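Long-range contacts in enoyl-CoA hydratase subunit II (Geobacillus kaustophilus, PDB 2EJ5), which probably hydrates enoyl-CoA thioesters in the breakdown of phenylacetic acid, as a member of the enoyl-CoA hydratase/isomerase (crotonase) family: residues M1-V9 with W15-Q23; S122-H133 with L158-A167. All coordinates share one frame; numbering follows the deposited sequence.

Interaction 1 (M1-V9 with W15-Q23); sequences MYETIRYEV and WLTLNRPDQ
The N-terminal beta hairpin of the crotonase fold is built here, strand 5-9 running antiparallel to strand 15-18 with 4.6 Å between their axes. Two hydrogen-bonded pairs hold the ladder. Arg6 N gives to Thr17 O and Thr17 N returns to Arg6 O at 2.7 Å, both nearly straight at 164°; Glu8 and Trp15 repeat the exchange. Past the last strand pair the ladder frays: Asn19 N reaches Thr4 O in a weak, bent bond, and water 1 then joins the two segments by donating to both Glu3 O and Asn19 O.

Side chains alternate between the two faces. On that of Ile5, Tyr7, Leu16 and Leu18, Ile5 CD1 meets Leu16 CD2 at 3.7 Å, the two side chains lying aslant. With CG1 wedged between backbone N and carbonyl carbon (chi1 75°), Ile5 turns CD1 also over one face of the Tyr2 ring, 4.1 Å above its plane. The other face is more polar. Arg6 and Thr17 run side by side in the same direction; because the arginine bends at chi3 (69°), its guanidinium presents one face to Thr17 CG2, 4.0 Å above the plane. Water 2 spans Thr17 OG1 and, more weakly, Arg6 NH2. Trp15 sets its indole edge, in plane, against Glu8 O, with CD1 3.6 Å from that oxygen.

At the open end Thr4 and Arg20 lie alongside each other, Thr4 CG2 4.1 Å from Arg20 CD. Their polar ends turn elsewhere: Thr4 OG1 to Glu34 of helix 29-44, Arg20 NH1 to Ala26 O and Asp65. With Leu16 and Leu18 bonded in turn to strand 50-55, the arrangement is typical of an antiparallel hairpin that edges a mixed, mainly parallel sheet.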
# COMPACT_ATOMS: atom_id res chain seq x y z
N MET A 1 15.71 -37.94 11.58
CA MET A 1 15.73 -36.45 11.49
C MET A 1 14.68 -35.97 10.47
O MET A 1 13.87 -36.78 10.00
CB MET A 1 17.15 -35.94 11.10
CG MET A 1 18.27 -36.25 12.12
SD MET A 1 17.86 -35.81 13.85
CE MET A 1 19.10 -36.77 14.75
N TYR A 2 14.67 -34.67 10.15
CA TYR A 2 13.95 -34.17 8.98
C TYR A 2 14.70 -34.66 7.75
O TYR A 2 15.92 -34.79 7.79
CB TYR A 2 13.91 -32.63 8.97
CG TYR A 2 13.04 -31.97 10.04
CD1 TYR A 2 11.65 -32.18 10.08
CD2 TYR A 2 13.59 -31.10 10.96
CE1 TYR A 2 10.85 -31.57 11.05
CE2 TYR A 2 12.80 -30.47 11.93
CZ TYR A 2 11.44 -30.71 11.96
OH TYR A 2 10.68 -30.09 12.91
N GLU A 3 13.99 -34.90 6.64
CA GLU A 3 14.63 -35.45 5.43
C GLU A 3 14.72 -34.50 4.25
O GLU A 3 15.59 -34.66 3.39
CB GLU A 3 13.89 -36.70 4.98
CG GLU A 3 13.46 -37.55 6.14
CD GLU A 3 12.76 -38.80 5.71
OE1 GLU A 3 12.81 -39.76 6.50
OE2 GLU A 3 12.16 -38.82 4.60
N THR A 4 13.80 -33.53 4.17
CA THR A 4 13.80 -32.59 3.04
C THR A 4 14.29 -31.20 3.45
O THR A 4 14.53 -30.36 2.61
CB THR A 4 12.41 -32.45 2.40
OG1 THR A 4 11.52 -31.86 3.36
CG2 THR A 4 11.87 -33.82 1.94
N ILE A 5 14.38 -30.98 4.76
CA ILE A 5 14.95 -29.75 5.30
C ILE A 5 15.96 -30.09 6.39
O ILE A 5 16.01 -31.24 6.89
CB ILE A 5 13.86 -28.82 5.89
CG1 ILE A 5 13.37 -29.35 7.24
CG2 ILE A 5 12.69 -28.60 4.87
CD1 ILE A 5 12.58 -28.36 8.04
N ARG A 6 16.72 -29.07 6.76
CA ARG A 6 17.66 -29.10 7.87
C ARG A 6 17.18 -28.03 8.84
O ARG A 6 16.83 -26.90 8.43
CB ARG A 6 19.09 -28.84 7.35
CG ARG A 6 20.23 -29.25 8.28
CD ARG A 6 21.55 -29.37 7.46
NE ARG A 6 22.04 -28.08 6.98
CZ ARG A 6 22.57 -27.86 5.78
NH1 ARG A 6 22.68 -28.84 4.88
NH2 ARG A 6 22.97 -26.63 5.46
N TYR A 7 17.10 -28.40 10.11
CA TYR A 7 16.71 -27.51 11.16
C TYR A 7 17.80 -27.57 12.21
O TYR A 7 18.06 -28.64 12.77
CB TYR A 7 15.36 -27.91 11.75
CG TYR A 7 14.86 -27.02 12.86
CD1 TYR A 7 14.26 -25.77 12.59
CD2 TYR A 7 14.99 -27.40 14.18
CE1 TYR A 7 13.81 -24.95 13.62
CE2 TYR A 7 14.57 -26.59 15.21
CZ TYR A 7 13.96 -25.36 14.93
OH TYR A 7 13.51 -24.59 15.97
N GLU A 8 18.45 -26.44 12.45
CA GLU A 8 19.59 -26.37 13.36
C GLU A 8 19.51 -25.04 14.09
O GLU A 8 19.44 -23.99 13.46
CB GLU A 8 20.87 -26.46 12.53
CG GLU A 8 22.12 -26.81 13.31
CD GLU A 8 23.34 -26.97 12.40
OE1 GLU A 8 23.20 -27.39 11.21
OE2 GLU A 8 24.46 -26.67 12.89
N VAL A 9 19.47 -25.08 15.42
CA VAL A 9 19.60 -23.88 16.21
C VAL A 9 21.10 -23.61 16.46
O VAL A 9 21.84 -24.48 16.96
CB VAL A 9 18.78 -23.95 17.54
CG1 VAL A 9 18.93 -22.68 18.39
CG2 VAL A 9 17.29 -24.21 17.26
N TRP A 15 18.07 -22.05 12.06
CA TRP A 15 18.41 -22.07 10.67
C TRP A 15 17.54 -23.17 10.04
O TRP A 15 17.70 -24.37 10.33
CB TRP A 15 19.90 -22.32 10.49
CG TRP A 15 20.74 -21.18 11.03
CD1 TRP A 15 21.13 -20.96 12.35
CD2 TRP A 15 21.25 -20.08 10.28
NE1 TRP A 15 21.86 -19.80 12.44
CE2 TRP A 15 21.95 -19.24 11.19
CE3 TRP A 15 21.18 -19.71 8.92
CZ2 TRP A 15 22.58 -18.06 10.78
CZ3 TRP A 15 21.80 -18.55 8.51
CH2 TRP A 15 22.51 -17.73 9.44
N LEU A 16 16.58 -22.75 9.23
CA LEU A 16 15.69 -23.68 8.53
C LEU A 16 16.15 -23.71 7.08
O LEU A 16 15.95 -22.77 6.29
CB LEU A 16 14.21 -23.26 8.74
CG LEU A 16 13.11 -24.31 8.48
CD1 LEU A 16 11.73 -23.86 8.94
CD2 LEU A 16 13.10 -24.80 7.03
N THR A 17 16.86 -24.78 6.72
CA THR A 17 17.40 -24.85 5.38
C THR A 17 16.55 -25.82 4.55
O THR A 17 16.41 -27.01 4.90
CB THR A 17 18.88 -25.27 5.41
OG1 THR A 17 19.64 -24.27 6.11
CG2 THR A 17 19.42 -25.44 4.04
N LEU A 18 15.97 -25.31 3.46
CA LEU A 18 15.24 -26.14 2.51
C LEU A 18 16.24 -27.01 1.76
O LEU A 18 17.20 -26.48 1.20
CB LEU A 18 14.49 -25.27 1.50
CG LEU A 18 13.62 -24.15 2.09
CD1 LEU A 18 12.88 -23.42 0.95
CD2 LEU A 18 12.63 -24.68 3.16
N ASN A 19 16.00 -28.33 1.71
CA ASN A 19 17.10 -29.27 1.40
C ASN A 19 16.77 -30.38 0.37
O ASN A 19 16.80 -31.56 0.67
CB ASN A 19 17.61 -29.85 2.73
CG ASN A 19 19.04 -30.38 2.66
OD1 ASN A 19 19.78 -30.08 1.73
ND2 ASN A 19 19.43 -31.15 3.68
N ARG A 20 16.44 -29.97 -0.86
CA ARG A 20 16.31 -30.87 -2.01
C ARG A 20 17.10 -30.19 -3.11
O ARG A 20 16.56 -29.83 -4.14
CB ARG A 20 14.84 -31.10 -2.40
CG ARG A 20 14.06 -31.90 -1.35
CD ARG A 20 12.61 -32.19 -1.74
NE ARG A 20 12.47 -33.17 -2.83
CZ ARG A 20 12.04 -32.89 -4.05
NH1 ARG A 20 11.68 -31.65 -4.36
NH2 ARG A 20 11.97 -33.85 -4.99
N PRO A 21 18.40 -30.02 -2.88
CA PRO A 21 19.20 -29.23 -3.80
C PRO A 21 19.15 -29.72 -5.24
O PRO A 21 19.19 -28.90 -6.15
CB PRO A 21 20.63 -29.29 -3.19
CG PRO A 21 20.62 -30.47 -2.29
CD PRO A 21 19.20 -30.54 -1.76
N ASP A 22 19.06 -31.03 -5.48
CA ASP A 22 19.01 -31.51 -6.88
C ASP A 22 17.74 -31.05 -7.64
O ASP A 22 17.73 -30.94 -8.87
CB ASP A 22 19.14 -33.03 -6.98
CG ASP A 22 20.26 -33.59 -6.11
OD1 ASP A 22 21.20 -32.84 -5.76
OD2 ASP A 22 20.18 -34.80 -5.77
N GLN A 23 16.68 -30.77 -6.89
CA GLN A 23 15.44 -30.28 -7.50
C GLN A 23 15.19 -28.80 -7.14
O GLN A 23 14.05 -28.35 -7.14
CB GLN A 23 14.28 -31.15 -7.04
CG GLN A 23 14.46 -32.68 -7.29
CD GLN A 23 15.28 -33.38 -6.22
OE1 GLN A 23 15.27 -33.00 -5.04
NE2 GLN A 23 15.99 -34.43 -6.61
O HOH W 1 17.12 -33.96 1.16
O HOH W 2 22.12 -23.57 5.38

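Interaction 2 (S122-H133 with L158-A167); sequences SEKASFAPAFIH and LAVLGEKVTA
Ser126-Ala128 and Lys164-Thr166 meet through a short antiparallel ladder, whose secure rung is the hydrogen-bonded pair Phe127-Val165. Val165 N gives a nearly straight bond (171°) to Phe127 O, and Phe127 N returns one to Val165 O at 3.0 Å. A third direct bond uses a side chain: His133 NE2 donates to Gly162 O at 2.8 Å. The acceptor lies close to the imidazole plane, yet the nitrogen sits above the carbonyl plane.

Waters extend the polar seam at both ends. Water 3 links Glu123 O and Ala125 O to Ala167 N, while water 4 joins Pro129 O and Ile132 N to Ala159 O.

Apolar contacts lie between them. With Val165 CG1 anti to the carbonyl carbon (chi1 -69°), CG2 falls between backbone N and carbonyl carbon and touches Phe127 CB at 3.6 Å. Pro129 CG lies 4.2 Å from Leu158 CD2. Ile132 CG2 lies 3.7 Å from Gly162 CA and covers one face of the His133 ring.

Most polar links therefore run through backbone groups; the His133 bond needs a proton on NE2, so the ring probably acts as donor here, to the glycine that follows helix 152-161.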
# COMPACT_ATOMS: atom_id res chain seq x y z
N SER A 122 21.00 -12.45 -2.04
CA SER A 122 22.35 -12.54 -2.55
C SER A 122 22.40 -11.83 -3.89
O SER A 122 21.36 -11.69 -4.55
CB SER A 122 22.76 -13.99 -2.70
OG SER A 122 23.73 -14.07 -3.70
N GLU A 123 23.58 -11.38 -4.33
CA GLU A 123 23.61 -10.66 -5.61
C GLU A 123 23.17 -11.52 -6.80
O GLU A 123 22.83 -10.98 -7.85
CB GLU A 123 24.95 -9.97 -5.87
CG GLU A 123 26.12 -10.87 -6.13
CD GLU A 123 27.45 -10.08 -6.30
OE1 GLU A 123 27.50 -9.12 -7.13
OE2 GLU A 123 28.44 -10.43 -5.61
N LYS A 124 23.16 -12.84 -6.63
CA LYS A 124 22.78 -13.75 -7.71
C LYS A 124 21.34 -14.29 -7.58
O LYS A 124 20.91 -15.10 -8.39
CB LYS A 124 23.78 -14.91 -7.81
CG LYS A 124 23.64 -15.97 -6.74
CD LYS A 124 24.49 -17.22 -7.08
CE LYS A 124 24.59 -18.19 -5.90
NZ LYS A 124 23.32 -18.98 -5.70
N ALA A 125 20.61 -13.86 -6.55
CA ALA A 125 19.21 -14.28 -6.36
C ALA A 125 18.32 -13.61 -7.42
O ALA A 125 18.75 -12.66 -8.06
CB ALA A 125 18.74 -13.91 -4.96
N SER A 126 17.08 -14.08 -7.57
CA SER A 126 16.11 -13.52 -8.51
C SER A 126 14.74 -14.02 -8.11
O SER A 126 14.62 -15.04 -7.44
CB SER A 126 16.42 -13.96 -9.93
OG SER A 126 16.41 -15.37 -9.97
N PHE A 127 13.71 -13.27 -8.47
CA PHE A 127 12.36 -13.67 -8.16
C PHE A 127 11.69 -13.93 -9.49
O PHE A 127 11.74 -13.10 -10.39
CB PHE A 127 11.61 -12.57 -7.37
CG PHE A 127 11.97 -12.48 -5.91
CD1 PHE A 127 11.99 -13.62 -5.09
CD2 PHE A 127 12.22 -11.23 -5.32
CE1 PHE A 127 12.28 -13.51 -3.73
CE2 PHE A 127 12.52 -11.10 -3.98
CZ PHE A 127 12.53 -12.23 -3.16
N ALA A 128 11.05 -15.09 -9.60
CA ALA A 128 10.39 -15.46 -10.83
C ALA A 128 8.90 -15.75 -10.56
O ALA A 128 8.56 -16.80 -10.03
CB ALA A 128 11.11 -16.70 -11.46
N PRO A 129 7.99 -14.81 -10.92
CA PRO A 129 6.56 -15.10 -10.68
C PRO A 129 6.06 -15.93 -11.84
O PRO A 129 5.37 -15.42 -12.74
CB PRO A 129 5.91 -13.71 -10.66
CG PRO A 129 6.89 -12.75 -11.29
CD PRO A 129 8.19 -13.49 -11.54
N ALA A 130 6.42 -17.20 -11.83
CA ALA A 130 6.42 -18.02 -13.04
C ALA A 130 5.09 -18.72 -13.31
O ALA A 130 4.89 -19.27 -14.41
CB ALA A 130 7.54 -19.04 -12.97
N PHE A 131 4.19 -18.71 -12.32
CA PHE A 131 2.88 -19.39 -12.41
C PHE A 131 2.17 -19.20 -13.77
O PHE A 131 1.76 -20.18 -14.44
CB PHE A 131 1.96 -18.88 -11.28
CG PHE A 131 2.58 -18.88 -9.91
CD1 PHE A 131 2.47 -19.98 -9.08
CD2 PHE A 131 3.22 -17.71 -9.43
CE1 PHE A 131 2.97 -19.97 -7.77
CE2 PHE A 131 3.75 -17.67 -8.15
CZ PHE A 131 3.62 -18.81 -7.30
N ILE A 132 2.08 -17.95 -14.21
CA ILE A 132 1.34 -17.60 -15.44
C ILE A 132 1.83 -18.35 -16.70
O ILE A 132 1.02 -18.68 -17.60
CB ILE A 132 1.29 -16.06 -15.70
CG1 ILE A 132 0.22 -15.73 -16.77
CG2 ILE A 132 2.69 -15.47 -16.07
CD1 ILE A 132 -1.22 -15.95 -16.28
N HIS A 133 3.12 -18.64 -16.76
CA HIS A 133 3.67 -19.33 -17.93
C HIS A 133 3.24 -20.80 -18.06
O HIS A 133 3.39 -21.39 -19.11
CB HIS A 133 5.19 -19.18 -17.99
CG HIS A 133 5.63 -17.76 -17.82
ND1 HIS A 133 5.20 -16.74 -18.65
CD2 HIS A 133 6.46 -17.18 -16.92
CE1 HIS A 133 5.76 -15.60 -18.27
NE2 HIS A 133 6.53 -15.84 -17.22
N LEU A 158 3.52 -8.15 -12.14
CA LEU A 158 4.29 -9.31 -11.78
C LEU A 158 3.53 -10.60 -12.01
O LEU A 158 4.05 -11.47 -12.69
CB LEU A 158 4.73 -9.22 -10.33
CG LEU A 158 5.85 -8.18 -10.11
CD1 LEU A 158 6.15 -8.18 -8.63
CD2 LEU A 158 7.10 -8.53 -10.88
N ALA A 159 2.30 -10.70 -11.48
CA ALA A 159 1.47 -11.88 -11.66
C ALA A 159 1.09 -12.15 -13.10
O ALA A 159 0.95 -13.32 -13.48
CB ALA A 159 0.18 -11.80 -10.81
N VAL A 160 0.88 -11.11 -13.89
CA VAL A 160 0.27 -11.29 -15.21
C VAL A 160 1.33 -11.44 -16.27
O VAL A 160 1.27 -12.36 -17.10
CB VAL A 160 -0.79 -10.17 -15.58
CG1 VAL A 160 -1.16 -10.17 -17.08
CG2 VAL A 160 -2.01 -10.31 -14.71
N LEU A 161 2.32 -10.56 -16.25
CA LEU A 161 3.37 -10.62 -17.26
C LEU A 161 4.40 -11.68 -16.91
O LEU A 161 5.05 -12.24 -17.80
CB LEU A 161 3.99 -9.24 -17.44
CG LEU A 161 2.98 -8.23 -18.01
CD1 LEU A 161 3.60 -6.84 -18.08
CD2 LEU A 161 2.38 -8.66 -19.38
N GLY A 162 4.50 -12.03 -15.61
CA GLY A 162 5.37 -13.13 -15.18
C GLY A 162 6.86 -12.92 -15.42
O GLY A 162 7.60 -13.89 -15.52
N GLU A 163 7.33 -11.68 -15.50
CA GLU A 163 8.72 -11.46 -15.86
C GLU A 163 9.63 -11.55 -14.64
O GLU A 163 9.37 -10.93 -13.61
CB GLU A 163 8.93 -10.12 -16.55
CG GLU A 163 8.02 -9.88 -17.71
CD GLU A 163 8.60 -8.90 -18.68
OE1 GLU A 163 8.06 -7.77 -18.79
OE2 GLU A 163 9.62 -9.25 -19.33
N LYS A 164 10.69 -12.33 -14.79
CA LYS A 164 11.69 -12.53 -13.74
C LYS A 164 12.38 -11.20 -13.35
O LYS A 164 12.66 -10.37 -14.20
CB LYS A 164 12.72 -13.57 -14.21
CG LYS A 164 13.88 -13.78 -13.25
CD LYS A 164 15.00 -14.59 -13.92
CE LYS A 164 14.92 -16.08 -13.57
NZ LYS A 164 16.24 -16.81 -13.78
N VAL A 165 12.63 -11.01 -12.06
CA VAL A 165 13.32 -9.80 -11.61
C VAL A 165 14.66 -10.14 -10.97
O VAL A 165 14.78 -11.10 -10.23
CB VAL A 165 12.48 -8.91 -10.65
CG1 VAL A 165 11.30 -8.26 -11.41
CG2 VAL A 165 11.96 -9.68 -9.50
N THR A 166 15.67 -9.31 -11.26
CA THR A 166 16.98 -9.49 -10.66
C THR A 166 16.97 -9.00 -9.20
O THR A 166 15.98 -8.41 -8.74
CB THR A 166 18.02 -8.71 -11.45
OG1 THR A 166 17.69 -7.33 -11.39
CG2 THR A 166 18.01 -9.19 -12.94
N ALA A 167 18.04 -9.31 -8.45
CA ALA A 167 18.17 -8.86 -7.05
C ALA A 167 18.04 -7.34 -6.99
O ALA A 167 17.31 -6.82 -6.15
CB ALA A 167 19.52 -9.32 -6.44
O HOH W 3 20.53 -10.87 -9.54
O HOH W 4 2.59 -15.59 -12.52

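In the fold
Interaction 1 and interaction 2 illustrate how one fold uses antiparallel pairing at two separate places. Their centres lie 24 Å apart and their nearest atoms about 11 Å apart, so they do not touch; along the chain the first closes before the second opens. The hairpin of 1-9 and 15-23 forms one edge of the six-stranded sheet, whereas 126-128 and 165-166 belong to a three-stranded one with strand 104-106. Strand 118-122, of the larger sheet, ends at the first residue of 122-133. Only interaction 2 reaches the subunit interface, where Ile132 and Ala159 pack on Ala203 and Ile207 of the second subunit.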